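Local coordinates for cellulose binding protein (PDB 4JJO) that probably binds cellulose and loosens plant cell walls as the expansin part of a longer predicted endoglucanase, at residues Thr101-Arg113 with Ala123-Asp135. Numbering follows the deposited sequence.
Sequences TVRDPAGPTVAIR and AGLQVLNAGNRID
R113 and Q126 are paired across an antiparallel β hairpin in the immunoglobulin-like C-terminal domain of this expansin, where strand 111-114 runs beside strand 124-128. Both side chains leave the sheet on the face of A111 and L128, lying alongside each other. R113 bends at chi3 (63°), which turns its guanidinium nearly coplanar with the Q126 amide, 10° apart. Glutamine suits this place because its amide offers both an acceptor and a donor: OE1 takes R113 NE and NH2, while Q126 NE2 donates to S24 O and R113 NH1 to I18 O, so the pair ties the hairpin to the N-terminal domain. On the opposite face I112 lies alongside V127, its CD1 3.7 Å from V127 CG2, while its CG2 branch meets L125 CD2, with L181 and L184 packing on I112.

Past the strands, N129 turns the chain with a left-handed backbone and sends ND2 to T109 O at 3.1 Å; P108 CG rests over the face of its amide, 3.5 Å from N129 CG. G131 adopts backbone angles that only glycine takes easily, and its O lies 3.4 Å from P105 CG.

The interdomain linker is gripped by N132, whose CG sits beside its own backbone N (chi1 -52°). Its amide supplies both acceptor and donor: OD1 receives D104 N on an in-plane lone pair at 3.0 Å, and ND2 reaches D104 OD1 at 2.8 Å, the same carboxylate oxygen that forms a salt bridge with R177 NH2.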
loop_
_atom_site.group_PDB
_atom_site.type_symbol
_atom_site.label_atom_id
_atom_site.label_comp_id
_atom_site.label_asym_id
_atom_site.label_seq_id
_atom_site.Cartn_x
_atom_site.Cartn_y
_atom_site.Cartn_z
ATOM N N THR A 101 -10.027 -9.568 -0.686
ATOM C CA THR A 101 -8.713 -9.109 -0.268
ATOM C C THR A 101 -7.860 -10.324 0.066
ATOM O O THR A 101 -8.297 -11.225 0.783
ATOM C CB THR A 101 -8.795 -8.186 0.956
ATOM O OG1 THR A 101 -9.438 -6.960 0.589
ATOM C CG2 THR A 101 -7.406 -7.879 1.490
ATOM N N VAL A 102 -6.643 -10.346 -0.462
ATOM C CA VAL A 102 -5.737 -11.463 -0.253
ATOM C C VAL A 102 -5.108 -11.393 1.128
ATOM O O VAL A 102 -4.591 -10.351 1.533
ATOM C CB VAL A 102 -4.606 -11.466 -1.299
ATOM C CG1 VAL A 102 -3.643 -12.613 -1.036
ATOM C CG2 VAL A 102 -5.176 -11.548 -2.707
ATOM N N ARG A 103 -5.154 -12.504 1.854
ATOM C CA ARG A 103 -4.466 -12.593 3.135
ATOM C C ARG A 103 -3.045 -13.096 2.921
ATOM O O ARG A 103 -2.827 -14.067 2.195
ATOM C CB ARG A 103 -5.210 -13.523 4.092
ATOM C CG ARG A 103 -4.705 -13.443 5.523
ATOM C CD ARG A 103 -5.612 -14.176 6.496
ATOM N NE ARG A 103 -5.073 -14.140 7.853
ATOM C CZ ARG A 103 -5.774 -14.407 8.951
ATOM N NH1 ARG A 103 -7.059 -14.726 8.873
ATOM N NH2 ARG A 103 -5.184 -14.347 10.136
ATOM N N ASP A 104 -2.089 -12.422 3.556
ATOM C CA ASP A 104 -0.676 -12.784 3.477
ATOM C C ASP A 104 -0.236 -13.120 2.058
ATOM O O ASP A 104 0.222 -14.233 1.798
ATOM C CB ASP A 104 -0.369 -13.967 4.401
ATOM C CG ASP A 104 -0.610 -13.641 5.854
ATOM O OD1 ASP A 104 -0.915 -12.467 6.147
ATOM O OD2 ASP A 104 -0.486 -14.547 6.705
ATOM N N PRO A 105 -0.375 -12.156 1.134
ATOM C CA PRO A 105 0.075 -12.326 -0.251
ATOM C C PRO A 105 1.587 -12.487 -0.345
ATOM O O PRO A 105 2.323 -11.828 0.394
ATOM C CB PRO A 105 -0.344 -11.010 -0.916
ATOM C CG PRO A 105 -0.388 -10.029 0.197
ATOM C CD PRO A 105 -0.916 -10.805 1.365
ATOM N N ALA A 106 2.040 -13.352 -1.243
ATOM C CA ALA A 106 3.461 -13.481 -1.518
ATOM C C ALA A 106 3.999 -12.140 -1.996
ATOM O O ALA A 106 3.320 -11.407 -2.717
ATOM C CB ALA A 106 3.701 -14.542 -2.571
ATOM N N GLY A 107 5.219 -11.823 -1.583
ATOM C CA GLY A 107 5.858 -10.590 -1.992
ATOM C C GLY A 107 7.230 -10.450 -1.364
ATOM O O GLY A 107 7.697 -11.358 -0.673
ATOM N N PRO A 108 7.891 -9.310 -1.609
ATOM C CA PRO A 108 9.228 -9.068 -1.059
ATOM C C PRO A 108 9.211 -8.777 0.436
ATOM O O PRO A 108 8.154 -8.730 1.062
ATOM C CB PRO A 108 9.729 -7.845 -1.839
ATOM C CG PRO A 108 8.533 -7.221 -2.437
ATOM C CD PRO A 108 7.440 -8.234 -2.507
ATOM N N THR A 109 10.398 -8.593 0.998
ATOM C CA THR A 109 10.539 -8.258 2.407
ATOM C C THR A 109 10.063 -6.834 2.649
ATOM O O THR A 109 9.906 -6.051 1.712
ATOM C CB THR A 109 11.999 -8.374 2.864
ATOM O OG1 THR A 109 12.809 -7.451 2.122
ATOM C CG2 THR A 109 12.514 -9.794 2.656
ATOM N N VAL A 110 9.836 -6.508 3.914
ATOM C CA VAL A 110 9.396 -5.177 4.299
ATOM C C VAL A 110 10.462 -4.143 3.959
ATOM O O VAL A 110 11.656 -4.394 4.106
ATOM C CB VAL A 110 9.095 -5.121 5.809
ATOM C CG1 VAL A 110 8.819 -3.691 6.255
ATOM C CG2 VAL A 110 7.921 -6.027 6.145
ATOM N N ALA A 111 10.019 -2.986 3.480
ATOM C CA ALA A 111 10.918 -1.864 3.241
ATOM C C ALA A 111 10.313 -0.593 3.811
ATOM O O ALA A 111 9.103 -0.505 4.012
ATOM C CB ALA A 111 11.196 -1.703 1.755
ATOM N N ILE A 112 11.169 0.385 4.072
ATOM C CA ILE A 112 10.735 1.674 4.588
ATOM C C ILE A 112 11.289 2.774 3.700
ATOM O O ILE A 112 12.483 2.782 3.394
ATOM C CB ILE A 112 11.254 1.909 6.018
ATOM C CG1 ILE A 112 10.708 0.851 6.979
ATOM C CG2 ILE A 112 10.896 3.310 6.501
ATOM C CD1 ILE A 112 9.208 0.779 7.037
ATOM N N ARG A 113 10.426 3.692 3.278
ATOM C CA ARG A 113 10.885 4.887 2.584
ATOM C C ARG A 113 10.569 6.118 3.414
ATOM O O ARG A 113 9.406 6.407 3.703
ATOM C CB ARG A 113 10.253 5.019 1.196
ATOM C CG ARG A 113 10.667 6.304 0.487
ATOM C CD ARG A 113 10.289 6.331 -0.985
ATOM N NE ARG A 113 8.845 6.281 -1.196
ATOM C CZ ARG A 113 8.221 6.780 -2.258
ATOM N NH1 ARG A 113 8.904 7.382 -3.222
ATOM N NH2 ARG A 113 6.902 6.682 -2.356
ATOM N N ALA A 123 8.889 14.015 10.312
ATOM C CA ALA A 123 9.234 12.994 9.339
ATOM C C ALA A 123 8.024 12.179 8.922
ATOM O O ALA A 123 7.041 12.073 9.656
ATOM C CB ALA A 123 10.313 12.082 9.897
ATOM N N GLY A 124 8.113 11.611 7.727
ATOM C CA GLY A 124 7.107 10.701 7.225
ATOM C C GLY A 124 7.746 9.383 6.836
ATOM O O GLY A 124 8.848 9.361 6.285
ATOM N N LEU A 125 7.064 8.284 7.135
ATOM C CA LEU A 125 7.538 6.964 6.746
ATOM C C LEU A 125 6.469 6.237 5.954
ATOM O O LEU A 125 5.283 6.292 6.282
ATOM C CB LEU A 125 7.895 6.118 7.969
ATOM C CG LEU A 125 9.003 6.592 8.907
ATOM C CD1 LEU A 125 9.269 5.510 9.934
ATOM C CD2 LEU A 125 10.268 6.927 8.144
ATOM N N GLN A 126 6.902 5.551 4.906
ATOM C CA GLN A 126 6.022 4.689 4.142
ATOM C C GLN A 126 6.483 3.249 4.301
ATOM O O GLN A 126 7.667 2.948 4.133
ATOM C CB GLN A 126 6.048 5.093 2.674
ATOM C CG GLN A 126 5.279 4.163 1.762
ATOM C CD GLN A 126 5.250 4.661 0.339
ATOM O OE1 GLN A 126 6.297 4.892 -0.267
ATOM N NE2 GLN A 126 4.049 4.852 -0.199
ATOM N N VAL A 127 5.552 2.365 4.639
ATOM C CA VAL A 127 5.871 0.957 4.809
ATOM C C VAL A 127 5.461 0.184 3.568
ATOM O O VAL A 127 4.297 0.201 3.164
ATOM C CB VAL A 127 5.165 0.359 6.032
ATOM C CG1 VAL A 127 5.572 -1.094 6.211
ATOM C CG2 VAL A 127 5.494 1.164 7.278
ATOM N N LEU A 128 6.431 -0.495 2.970
ATOM C CA LEU A 128 6.207 -1.230 1.739
ATOM C C LEU A 128 6.233 -2.730 1.997
ATOM O O LEU A 128 7.051 -3.221 2.775
ATOM C CB LEU A 128 7.280 -0.852 0.718
ATOM C CG LEU A 128 7.347 0.648 0.414
ATOM C CD1 LEU A 128 8.698 1.033 -0.166
ATOM C CD2 LEU A 128 6.225 1.041 -0.527
ATOM N N ASN A 129 5.317 -3.445 1.354
ATOM C CA ASN A 129 5.335 -4.905 1.345
ATOM C C ASN A 129 4.938 -5.567 2.667
ATOM O O ASN A 129 5.340 -6.698 2.947
ATOM C CB ASN A 129 6.716 -5.391 0.909
ATOM C CG ASN A 129 7.181 -4.731 -0.374
ATOM O OD1 ASN A 129 6.406 -4.560 -1.316
ATOM N ND2 ASN A 129 8.447 -4.341 -0.413
ATOM N N ALA A 130 4.147 -4.870 3.473
ATOM C CA ALA A 130 3.562 -5.487 4.658
ATOM C C ALA A 130 2.586 -6.588 4.241
ATOM O O ALA A 130 2.385 -7.559 4.968
ATOM C CB ALA A 130 2.858 -4.448 5.511
ATOM N N GLY A 131 1.979 -6.422 3.069
ATOM C CA GLY A 131 1.086 -7.422 2.509
ATOM C C GLY A 131 -0.360 -7.241 2.938
ATOM O O GLY A 131 -1.278 -7.352 2.124
ATOM N N ASN A 132 -0.565 -6.965 4.222
ATOM C CA ASN A 132 -1.898 -6.730 4.757
ATOM C C ASN A 132 -2.005 -5.294 5.263
ATOM O O ASN A 132 -1.082 -4.496 5.080
ATOM C CB ASN A 132 -2.196 -7.713 5.892
ATOM C CG ASN A 132 -1.949 -9.157 5.495
ATOM O OD1 ASN A 132 -2.750 -9.768 4.791
ATOM N ND2 ASN A 132 -0.832 -9.709 5.955
ATOM N N ARG A 133 -3.126 -4.958 5.894
ATOM C CA ARG A 133 -3.286 -3.629 6.474
ATOM C C ARG A 133 -2.364 -3.459 7.673
ATOM O O ARG A 133 -2.137 -4.397 8.439
ATOM C CB ARG A 133 -4.733 -3.368 6.897
ATOM C CG ARG A 133 -5.725 -3.320 5.747
ATOM C CD ARG A 133 -7.010 -2.603 6.147
ATOM N NE ARG A 133 -7.947 -2.504 5.032
ATOM C CZ ARG A 133 -9.029 -1.731 5.022
ATOM N NH1 ARG A 133 -9.325 -0.970 6.068
ATOM N NH2 ARG A 133 -9.819 -1.714 3.956
ATOM N N ILE A 134 -1.836 -2.251 7.822
ATOM C CA ILE A 134 -0.978 -1.909 8.946
ATOM C C ILE A 134 -1.817 -1.188 9.992
ATOM O O ILE A 134 -2.542 -0.248 9.671
ATOM C CB ILE A 134 0.187 -1.010 8.491
ATOM C CG1 ILE A 134 1.152 -1.810 7.614
ATOM C CG2 ILE A 134 0.920 -0.424 9.687
ATOM C CD1 ILE A 134 2.212 -0.968 6.936
ATOM N N ASP A 135 -1.725 -1.636 11.241
ATOM C CA ASP A 135 -2.532 -1.071 12.314
ATOM C C ASP A 135 -1.849 0.143 12.934
ATOM O O ASP A 135 -2.493 1.148 13.231
ATOM C CB ASP A 135 -2.804 -2.117 13.396
ATOM C CG ASP A 135 -3.658 -1.572 14.527
ATOM O OD1 ASP A 135 -4.901 -1.596 14.404
ATOM O OD2 ASP A 135 -3.085 -1.117 15.541
HETATM O O HOH W 1 -3.542 -8.057 0.862
HETATM O O HOH W 2 -4.964 -8.783 4.026
HETATM O O HOH W 3 4.841 -8.816 1.285
HETATM O O HOH W 4 7.047 -8.529 3.681
#